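Local coordinates for catechol 1,2-dioxygenase (Pseudomonas putida, PDB 2AZQ), which catalyses the intradiol cleavage of catechol by dioxygen to cis,cis-muconate at a ferric iron, a step of the beta-ketoadipate pathway, at the interface of chains A and B. Sequence-based numbering; all coordinates share one arbitrary frame. Chains: chain A/B, catechol 1,2-dioxygenase.

All three contacts belong to one two-fold interface; contacts 1 and 3 recur with the chains exchanged, whereas contact 2 lies on the axis and holds both halves. Contacts 1 and 2 share helix 52-68: its N-terminal half takes up the partner's C-terminal segment, and its C-terminal end meets its own counterpart. Their C-alpha centres are about 16 Å apart. In contact 3, about 19 Å from contact 1 and 25 Å from contact 2 (C-alpha centres), helix 80-94 packs against the partner's N-terminal segment and helices 9-19 and 28-49. Helices and chain ends, not iron ligands, thus carry these portions of the two-chain assembly, probably the enzyme's dimer.

Contact 1: the interface of chains A and B. Residues chain A 53, 56-57, 60; chain B 302-305.
One face of the A:Trp56 indole carries B:Arg304, its guanidinium stacked on the six-membered ring with the planes 7° apart. B:Arg304 NH2 stands 3.4 Å from that ring's centroid, a cation-pi contact, while A:Trp56 CZ3 lies over the centre of the guanidinium face. Nearer the backbone, B:Arg304 CD sits over the five-membered ring as a CH-pi contact. The arginine reaches this far because CG is anti to its backbone N (chi1 175°) and the chain runs extended to NE. Over one face of the A:His57 ring CG of B:Pro305 stands loosely, 4.1 Å above the plane and towards the rim; it also lies 4.1 Å from A:Asp60 CB. The backbone C of A:Asp53 lies at the imidazole edge, in plane. The carboxylate OD1 of A:Asp53 accepts a hydrogen bond from the backbone N of B:His303, a poorly ordered residue (2.6 Å, 162° at H), nearly along the C-O axis. The B:His303 ring is turned almost parallel to this carboxylate. B:Arg304 N donates to the hydroxyl OG of B:Ser302 (3.0 Å). A:Asp53 and A:His57 also line the phospholipid pocket, so helix 52-68 serves interface and lipid alike. The C-terminal stretch of chain B runs alongside this helix's N-terminal half, in step with its turns.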
loop_
_atom_site.group_PDB
_atom_site.type_symbol
_atom_site.label_atom_id
_atom_site.label_comp_id
_atom_site.label_asym_id
_atom_site.label_seq_id
_atom_site.Cartn_x
_atom_site.Cartn_y
_atom_site.Cartn_z
ATOM N N ASP A 53 -12.878 -8.694 -8.667
ATOM C CA ASP A 53 -11.693 -8.464 -9.495
ATOM C C ASP A 53 -11.120 -7.079 -9.280
ATOM O O ASP A 53 -9.909 -6.901 -9.261
ATOM C CB ASP A 53 -11.987 -8.604 -10.983
ATOM C CG ASP A 53 -12.520 -9.958 -11.350
ATOM O OD1 ASP A 53 -11.924 -10.972 -10.928
ATOM O OD2 ASP A 53 -13.530 -10.012 -12.087
ATOM N N TRP A 56 -9.407 -7.066 -5.771
ATOM C CA TRP A 56 -8.121 -7.768 -5.714
ATOM C C TRP A 56 -7.008 -7.213 -6.618
ATOM O O TRP A 56 -5.824 -7.453 -6.359
ATOM C CB TRP A 56 -8.316 -9.284 -5.891
ATOM C CG TRP A 56 -9.114 -9.902 -4.719
ATOM C CD1 TRP A 56 -10.409 -10.342 -4.743
ATOM C CD2 TRP A 56 -8.675 -10.051 -3.348
ATOM N NE1 TRP A 56 -10.799 -10.750 -3.484
ATOM C CE2 TRP A 56 -9.755 -10.583 -2.614
ATOM C CE3 TRP A 56 -7.471 -9.783 -2.675
ATOM C CZ2 TRP A 56 -9.670 -10.853 -1.246
ATOM C CZ3 TRP A 56 -7.392 -10.055 -1.306
ATOM C CH2 TRP A 56 -8.484 -10.584 -0.612
ATOM N N HIS A 57 -7.357 -6.467 -7.664
ATOM C CA HIS A 57 -6.318 -5.829 -8.479
ATOM C C HIS A 57 -5.806 -4.617 -7.649
ATOM O O HIS A 57 -4.630 -4.237 -7.738
ATOM C CB HIS A 57 -6.885 -5.372 -9.832
ATOM C CG HIS A 57 -6.951 -6.464 -10.852
ATOM N ND1 HIS A 57 -5.881 -6.794 -11.660
ATOM C CD2 HIS A 57 -7.919 -7.368 -11.131
ATOM C CE1 HIS A 57 -6.187 -7.852 -12.391
ATOM N NE2 HIS A 57 -7.418 -8.220 -12.088
ATOM N N ASP A 60 -3.446 -5.955 -5.088
ATOM C CA ASP A 60 -2.192 -6.267 -5.768
ATOM C C ASP A 60 -1.437 -5.014 -6.251
ATOM O O ASP A 60 -0.211 -4.951 -6.165
ATOM C CB ASP A 60 -2.447 -7.242 -6.915
ATOM C CG ASP A 60 -1.208 -7.499 -7.737
ATOM O OD1 ASP A 60 -0.949 -6.746 -8.698
ATOM O OD2 ASP A 60 -0.471 -8.441 -7.401
ATOM N N SER B 302 -11.792 -15.919 -9.498
ATOM C CA SER B 302 -11.770 -14.482 -9.635
ATOM C C SER B 302 -10.543 -14.241 -10.508
ATOM O O SER B 302 -9.766 -15.168 -10.764
ATOM C CB SER B 302 -11.553 -13.833 -8.273
ATOM O OG SER B 302 -10.265 -14.146 -7.793
ATOM N N HIS B 303 -10.371 -13.016 -10.986
ATOM C CA HIS B 303 -9.179 -12.717 -11.766
ATOM C C HIS B 303 -8.114 -12.323 -10.752
ATOM O O HIS B 303 -7.078 -11.772 -11.110
ATOM C CB HIS B 303 -9.385 -11.548 -12.744
ATOM C CG HIS B 303 -10.560 -11.711 -13.661
ATOM N ND1 HIS B 303 -10.910 -12.925 -14.223
ATOM C CD2 HIS B 303 -11.455 -10.806 -14.134
ATOM C CE1 HIS B 303 -11.970 -12.761 -14.998
ATOM N NE2 HIS B 303 -12.320 -11.485 -14.961
ATOM N N ARG B 304 -8.389 -12.571 -9.478
ATOM C CA ARG B 304 -7.408 -12.253 -8.471
ATOM C C ARG B 304 -6.048 -12.797 -8.950
ATOM O O ARG B 304 -5.957 -13.928 -9.435
ATOM C CB ARG B 304 -7.800 -12.890 -7.138
ATOM C CG ARG B 304 -6.767 -12.697 -6.045
ATOM C CD ARG B 304 -7.224 -13.184 -4.678
ATOM N NE ARG B 304 -6.186 -12.890 -3.701
ATOM C CZ ARG B 304 -6.300 -13.057 -2.393
ATOM N NH1 ARG B 304 -5.285 -12.751 -1.591
ATOM N NH2 ARG B 304 -7.419 -13.525 -1.885
ATOM N N PRO B 305 -4.999 -11.960 -8.911
ATOM C CA PRO B 305 -3.638 -12.327 -9.317
ATOM C C PRO B 305 -3.072 -13.403 -8.365
ATOM O O PRO B 305 -3.284 -13.348 -7.151
ATOM C CB PRO B 305 -2.896 -11.000 -9.206
ATOM C CG PRO B 305 -3.988 -9.986 -9.501
ATOM C CD PRO B 305 -5.044 -10.531 -8.565
#

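Contact 2: the interface of chains A and B. Residues chain A 62-63, 65-67, 69-71; chain B 62-63, 65-67, 69-71.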
loop_
_atom_site.group_PDB
_atom_site.type_symbol
_atom_site.label_atom_id
_atom_site.label_comp_id
_atom_site.label_asym_id
_atom_site.label_seq_id
_atom_site.Cartn_x
_atom_site.Cartn_y
_atom_site.Cartn_z
ATOM N N LEU A 62 -1.472 -2.338 -4.813
ATOM C CA LEU A 62 -0.954 -1.882 -3.532
ATOM C C LEU A 62 0.352 -2.586 -3.140
ATOM O O LEU A 62 1.165 -2.038 -2.387
ATOM C CB LEU A 62 -2.005 -2.127 -2.472
ATOM C CG LEU A 62 -2.172 -1.080 -1.388
ATOM C CD1 LEU A 62 -2.756 0.180 -2.007
ATOM C CD2 LEU A 62 -3.126 -1.627 -0.331
ATOM N N ASN A 63 0.547 -3.813 -3.617
ATOM C CA ASN A 63 1.796 -4.489 -3.323
ATOM C C ASN A 63 2.864 -3.912 -4.193
ATOM O O ASN A 63 3.984 -3.714 -3.746
ATOM C CB ASN A 63 1.748 -5.986 -3.587
ATOM C CG ASN A 63 1.242 -6.752 -2.403
ATOM O OD1 ASN A 63 1.487 -6.373 -1.251
ATOM N ND2 ASN A 63 0.549 -7.851 -2.670
ATOM N N LEU A 65 2.844 -0.876 -5.518
ATOM C CA LEU A 65 3.105 0.511 -5.159
ATOM C C LEU A 65 4.055 0.473 -4.004
ATOM O O LEU A 65 4.956 1.298 -3.905
ATOM C CB LEU A 65 1.856 1.274 -4.713
ATOM C CG LEU A 65 2.319 2.725 -4.495
ATOM C CD1 LEU A 65 2.686 3.320 -5.868
ATOM C CD2 LEU A 65 1.271 3.562 -3.802
ATOM N N GLY A 66 3.845 -0.494 -3.122
ATOM C CA GLY A 66 4.717 -0.636 -1.975
ATOM C C GLY A 66 6.127 -1.042 -2.355
ATOM O O GLY A 66 7.090 -0.420 -1.917
ATOM N N GLY A 67 6.252 -2.083 -3.170
ATOM C CA GLY A 67 7.565 -2.558 -3.585
ATOM C C GLY A 67 8.423 -1.705 -4.528
ATOM O O GLY A 67 9.556 -2.075 -4.793
ATOM N N ASN A 69 8.222 1.439 -3.903
ATOM C CA ASN A 69 8.277 2.445 -2.858
ATOM C C ASN A 69 7.772 3.824 -3.320
ATOM O O ASN A 69 8.387 4.842 -3.033
ATOM C CB ASN A 69 9.703 2.505 -2.322
ATOM C CG ASN A 69 10.249 1.095 -1.968
ATOM O OD1 ASN A 69 9.484 0.207 -1.528
ATOM N ND2 ASN A 69 11.569 0.894 -2.135
ATOM N N GLU A 70 6.624 3.845 -4.005
ATOM C CA GLU A 70 6.070 5.079 -4.523
ATOM C C GLU A 70 4.810 5.585 -3.816
ATOM O O GLU A 70 4.073 6.395 -4.355
ATOM C CB GLU A 70 5.782 4.924 -6.016
ATOM C CG GLU A 70 6.976 4.521 -6.847
ATOM C CD GLU A 70 6.701 4.640 -8.336
ATOM O OE1 GLU A 70 5.529 4.462 -8.710
ATOM O OE2 GLU A 70 7.646 4.879 -9.124
ATOM N N ALA A 71 4.572 5.127 -2.604
ATOM C CA ALA A 71 3.399 5.550 -1.869
ATOM C C ALA A 71 3.387 7.067 -1.665
ATOM O O ALA A 71 2.324 7.698 -1.700
ATOM C CB ALA A 71 3.350 4.830 -0.528
ATOM N N LEU B 62 2.614 1.802 4.552
ATOM C CA LEU B 62 2.113 1.339 3.267
ATOM C C LEU B 62 3.238 0.904 2.318
ATOM O O LEU B 62 3.028 0.073 1.427
ATOM C CB LEU B 62 1.311 2.453 2.631
ATOM C CG LEU B 62 0.053 2.073 1.873
ATOM C CD1 LEU B 62 -0.987 1.574 2.864
ATOM C CD2 LEU B 62 -0.470 3.313 1.155
ATOM N N ASN B 63 4.425 1.482 2.478
ATOM C CA ASN B 63 5.532 1.054 1.645
ATOM C C ASN B 63 6.031 -0.258 2.156
ATOM O O ASN B 63 6.365 -1.138 1.376
ATOM C CB ASN B 63 6.703 2.024 1.652
ATOM C CG ASN B 63 6.552 3.098 0.619
ATOM O OD1 ASN B 63 5.998 2.864 -0.463
ATOM N ND2 ASN B 63 7.062 4.283 0.927
ATOM N N LEU B 65 4.259 -2.454 3.891
ATOM C CA LEU B 65 3.257 -3.493 3.702
ATOM C C LEU B 65 3.412 -3.974 2.294
ATOM O O LEU B 65 3.284 -5.161 2.018
ATOM C CB LEU B 65 1.820 -2.997 3.872
ATOM C CG LEU B 65 0.937 -4.251 3.749
ATOM C CD1 LEU B 65 1.203 -5.143 4.978
ATOM C CD2 LEU B 65 -0.529 -3.910 3.632
ATOM N N GLY B 66 3.688 -3.037 1.397
ATOM C CA GLY B 66 3.878 -3.393 0.007
ATOM C C GLY B 66 5.121 -4.231 -0.220
ATOM O O GLY B 66 5.055 -5.274 -0.864
ATOM N N GLY B 67 6.253 -3.779 0.307
ATOM C CA GLY B 67 7.504 -4.506 0.134
ATOM C C GLY B 67 7.705 -5.856 0.835
ATOM O O GLY B 67 8.722 -6.493 0.607
ATOM N N ASN B 69 5.048 -7.660 0.864
ATOM C CA ASN B 69 3.962 -8.182 0.056
ATOM C C ASN B 69 2.823 -8.791 0.894
ATOM O O ASN B 69 2.322 -9.862 0.581
ATOM C CB ASN B 69 4.541 -9.182 -0.940
ATOM C CG ASN B 69 5.765 -8.602 -1.700
ATOM O OD1 ASN B 69 5.823 -7.383 -1.977
ATOM N ND2 ASN B 69 6.729 -9.471 -2.055
ATOM N N GLU B 70 2.398 -8.074 1.939
ATOM C CA GLU B 70 1.358 -8.561 2.822
ATOM C C GLU B 70 0.009 -7.845 2.712
ATOM O O GLU B 70 -0.815 -7.923 3.609
ATOM C CB GLU B 70 1.845 -8.500 4.269
ATOM C CG GLU B 70 3.124 -9.256 4.534
ATOM C CD GLU B 70 3.415 -9.383 6.019
ATOM O OE1 GLU B 70 3.011 -8.465 6.754
ATOM O OE2 GLU B 70 4.063 -10.367 6.442
ATOM N N ALA B 71 -0.225 -7.164 1.608
ATOM C CA ALA B 71 -1.473 -6.453 1.428
ATOM C C ALA B 71 -2.671 -7.402 1.501
ATOM O O ALA B 71 -3.731 -7.038 2.022
ATOM C CB ALA B 71 -1.453 -5.720 0.094
#
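Backbone packing forms the centre. Helix 52-68 of each chain crosses its symmetry mate at A:Gly66 and B:Gly66, whose CA atoms approach to 3.5 Å. With no side chain on either Gly66, the two main chains can come this close. A:Gly66 CA also lies 4.1 Å from B:Asn63 CA, and the carbonyl O of A:Leu62 faces B:Gly66 CA at 3.9 Å; A:Gly67 and B:Gly67 continue the close approach.

The polar contacts are slight and come in a symmetric pair. The side chain of A:Asn63 reaches across with CG anti to the carbonyl carbon (chi1 -87°), and the turn of the amide (chi2 -34°) presents OD1, as modelled, to the partner. This OD1 accepts a weak hydrogen bond from the backbone N of B:Ala71 (3.4 Å), at the start of helix 71-77. B:Asn63 OD1 does the same with A:Ala71 N.

Van der Waals contacts of each amide oxygen run to Ala71 and Asn69 of the partner. A:Asn63 OD1 touches the methyl CB of B:Ala71 at 3.3 Å, and B:Asn69, poorly ordered, brings its CA to the same oxygen. The amide carbon A:Asn63 CG lies 3.8 Å from B:Ala71 CB.

The patch straddles the two-fold axis, where the C-terminal ends of the paired helices 52-68 meet and each chain turns through its 69-70 linker into helix 71-77.

Contact 3: the interface of chains A and B. Residues chain A 3, 5, 11, 14-15, 42, 45-46; chain B 83, 86-87, 90.
Helix 80-94 of chain B lays an apolar side, from B:Phe83 to B:Ala90, against the N-terminal segment of chain A and its helices 9-19 and 28-49. A:Ile5 is wedged among these helix residues, with CG1 in the crowded position between backbone N and carbonyl carbon (chi1 79°). Its CD1 touches the ring atom CE1 of B:Phe83 at 3.6 Å, the two side chains sliding past each other in opposite directions. The other branch, A:Ile5 CG2, meets B:Ala90 CB at 3.9 Å. B:Phe83 points CZ towards A:Glu46, whose OE1 lies in plane at the ring edge; A:Phe15 crosses B:Phe83 obliquely, its CZ 4.0 Å from B:Phe83 CD1. A:Ile11 and B:Leu86 also slide past each other, their CD1 methyls 3.8 Å apart, whereas B:Leu87 divides its methyls, CD2 against A:Ile45 CG2 and CD1 beside A:Glu46. From an extended chain, A:Glu46 OE1 accepts a hydrogen bond from A:Ile5 N (2.8 Å), the donor above the carboxylate plane. An alanine in place of A:Glu46 would lose this bond and would probably loosen A:Ile5 and its packing against B:Phe83. The patch would join the two chains by apolar packing and is likely to hold one N-terminal segment against the other chain's helix.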
loop_
_atom_site.group_PDB
_atom_site.type_symbol
_atom_site.label_atom_id
_atom_site.label_comp_id
_atom_site.label_asym_id
_atom_site.label_seq_id
_atom_site.Cartn_x
_atom_site.Cartn_y
_atom_site.Cartn_z
ATOM N N VAL A 3 -27.306 -4.186 -2.948
ATOM C CA VAL A 3 -27.295 -4.819 -1.586
ATOM C C VAL A 3 -26.340 -4.179 -0.602
ATOM O O VAL A 3 -25.139 -4.107 -0.848
ATOM C CB VAL A 3 -26.952 -6.308 -1.645
ATOM C CG1 VAL A 3 -28.223 -7.115 -1.666
ATOM C CG2 VAL A 3 -26.097 -6.601 -2.885
ATOM N N ILE A 5 -25.126 -4.311 3.456
ATOM C CA ILE A 5 -25.166 -5.047 4.716
ATOM C C ILE A 5 -24.358 -4.293 5.767
ATOM O O ILE A 5 -24.486 -4.538 6.968
ATOM C CB ILE A 5 -24.588 -6.479 4.557
ATOM C CG1 ILE A 5 -23.059 -6.450 4.546
ATOM C CG2 ILE A 5 -25.096 -7.086 3.265
ATOM C CD1 ILE A 5 -22.419 -7.812 4.468
ATOM N N ILE A 11 -23.029 -6.321 11.043
ATOM C CA ILE A 11 -21.740 -5.932 10.470
ATOM C C ILE A 11 -21.005 -4.859 11.292
ATOM O O ILE A 11 -19.793 -4.832 11.320
ATOM C CB ILE A 11 -21.899 -5.430 8.988
ATOM C CG1 ILE A 11 -22.476 -6.539 8.118
ATOM C CG2 ILE A 11 -20.572 -4.992 8.418
ATOM C CD1 ILE A 11 -21.695 -7.850 8.185
ATOM N N PHE A 14 -19.159 -6.611 13.810
ATOM C CA PHE A 14 -17.985 -7.290 13.285
ATOM C C PHE A 14 -16.768 -6.343 13.119
ATOM O O PHE A 14 -15.637 -6.684 13.486
ATOM C CB PHE A 14 -18.355 -7.972 11.963
ATOM C CG PHE A 14 -17.180 -8.536 11.215
ATOM C CD1 PHE A 14 -16.273 -9.380 11.836
ATOM C CD2 PHE A 14 -16.987 -8.228 9.866
ATOM C CE1 PHE A 14 -15.201 -9.901 11.127
ATOM C CE2 PHE A 14 -15.910 -8.757 9.158
ATOM C CZ PHE A 14 -15.023 -9.586 9.785
ATOM N N PHE A 15 -17.004 -5.148 12.591
ATOM C CA PHE A 15 -15.931 -4.185 12.400
ATOM C C PHE A 15 -15.430 -3.770 13.751
ATOM O O PHE A 15 -14.251 -3.511 13.924
ATOM C CB PHE A 15 -16.442 -2.982 11.609
ATOM C CG PHE A 15 -16.683 -3.290 10.164
ATOM C CD1 PHE A 15 -17.628 -2.593 9.432
ATOM C CD2 PHE A 15 -15.979 -4.312 9.536
ATOM C CE1 PHE A 15 -17.870 -2.923 8.094
ATOM C CE2 PHE A 15 -16.218 -4.637 8.202
ATOM C CZ PHE A 15 -17.160 -3.948 7.487
ATOM N N ALA A 42 -16.013 -0.267 3.322
ATOM C CA ALA A 42 -17.182 -1.077 3.056
ATOM C C ALA A 42 -18.242 -0.318 2.240
ATOM O O ALA A 42 -18.868 -0.890 1.340
ATOM C CB ALA A 42 -17.776 -1.543 4.364
ATOM N N ILE A 45 -17.327 0.059 -1.522
ATOM C CA ILE A 45 -17.635 -1.216 -2.119
ATOM C C ILE A 45 -19.136 -1.380 -2.337
ATOM O O ILE A 45 -19.561 -1.930 -3.340
ATOM C CB ILE A 45 -17.095 -2.360 -1.245
ATOM C CG1 ILE A 45 -15.570 -2.264 -1.179
ATOM C CG2 ILE A 45 -17.563 -3.701 -1.788
ATOM C CD1 ILE A 45 -14.950 -3.127 -0.097
ATOM N N GLU A 46 -19.947 -0.899 -1.411
ATOM C CA GLU A 46 -21.383 -1.036 -1.580
ATOM C C GLU A 46 -22.029 0.057 -2.422
ATOM O O GLU A 46 -23.040 -0.181 -3.067
ATOM C CB GLU A 46 -22.069 -1.133 -0.213
ATOM C CG GLU A 46 -21.981 -2.530 0.426
ATOM C CD GLU A 46 -22.474 -2.559 1.860
ATOM O OE1 GLU A 46 -22.591 -3.665 2.433
ATOM O OE2 GLU A 46 -22.730 -1.474 2.421
ATOM N N PHE B 83 -15.604 -10.143 4.926
ATOM C CA PHE B 83 -16.680 -9.238 4.556
ATOM C C PHE B 83 -17.116 -9.413 3.095
ATOM O O PHE B 83 -18.310 -9.312 2.775
ATOM C CB PHE B 83 -16.270 -7.783 4.774
ATOM C CG PHE B 83 -17.265 -6.802 4.217
ATOM C CD1 PHE B 83 -18.504 -6.618 4.828
ATOM C CD2 PHE B 83 -17.009 -6.147 3.007
ATOM C CE1 PHE B 83 -19.476 -5.806 4.249
ATOM C CE2 PHE B 83 -17.983 -5.324 2.420
ATOM C CZ PHE B 83 -19.219 -5.158 3.046
ATOM N N LEU B 86 -19.327 -12.311 2.782
ATOM C CA LEU B 86 -20.628 -12.042 3.368
ATOM C C LEU B 86 -21.522 -11.356 2.376
ATOM O O LEU B 86 -22.708 -11.681 2.253
ATOM C CB LEU B 86 -20.515 -11.176 4.629
ATOM C CG LEU B 86 -19.930 -11.920 5.839
ATOM C CD1 LEU B 86 -20.002 -11.063 7.082
ATOM C CD2 LEU B 86 -20.696 -13.226 6.041
ATOM N N LEU B 87 -20.927 -10.409 1.663
ATOM C CA LEU B 87 -21.629 -9.617 0.672
ATOM C C LEU B 87 -21.920 -10.488 -0.540
ATOM O O LEU B 87 -22.923 -10.297 -1.218
ATOM C CB LEU B 87 -20.769 -8.403 0.270
ATOM C CG LEU B 87 -21.395 -7.294 -0.583
ATOM C CD1 LEU B 87 -22.449 -6.566 0.229
ATOM C CD2 LEU B 87 -20.324 -6.302 -1.009
ATOM N N ALA B 90 -24.930 -12.434 0.652
ATOM C CA ALA B 90 -26.164 -11.665 0.647
ATOM C C ALA B 90 -26.619 -11.492 -0.790
ATOM O O ALA B 90 -27.811 -11.473 -1.092
ATOM C CB ALA B 90 -25.945 -10.332 1.286
#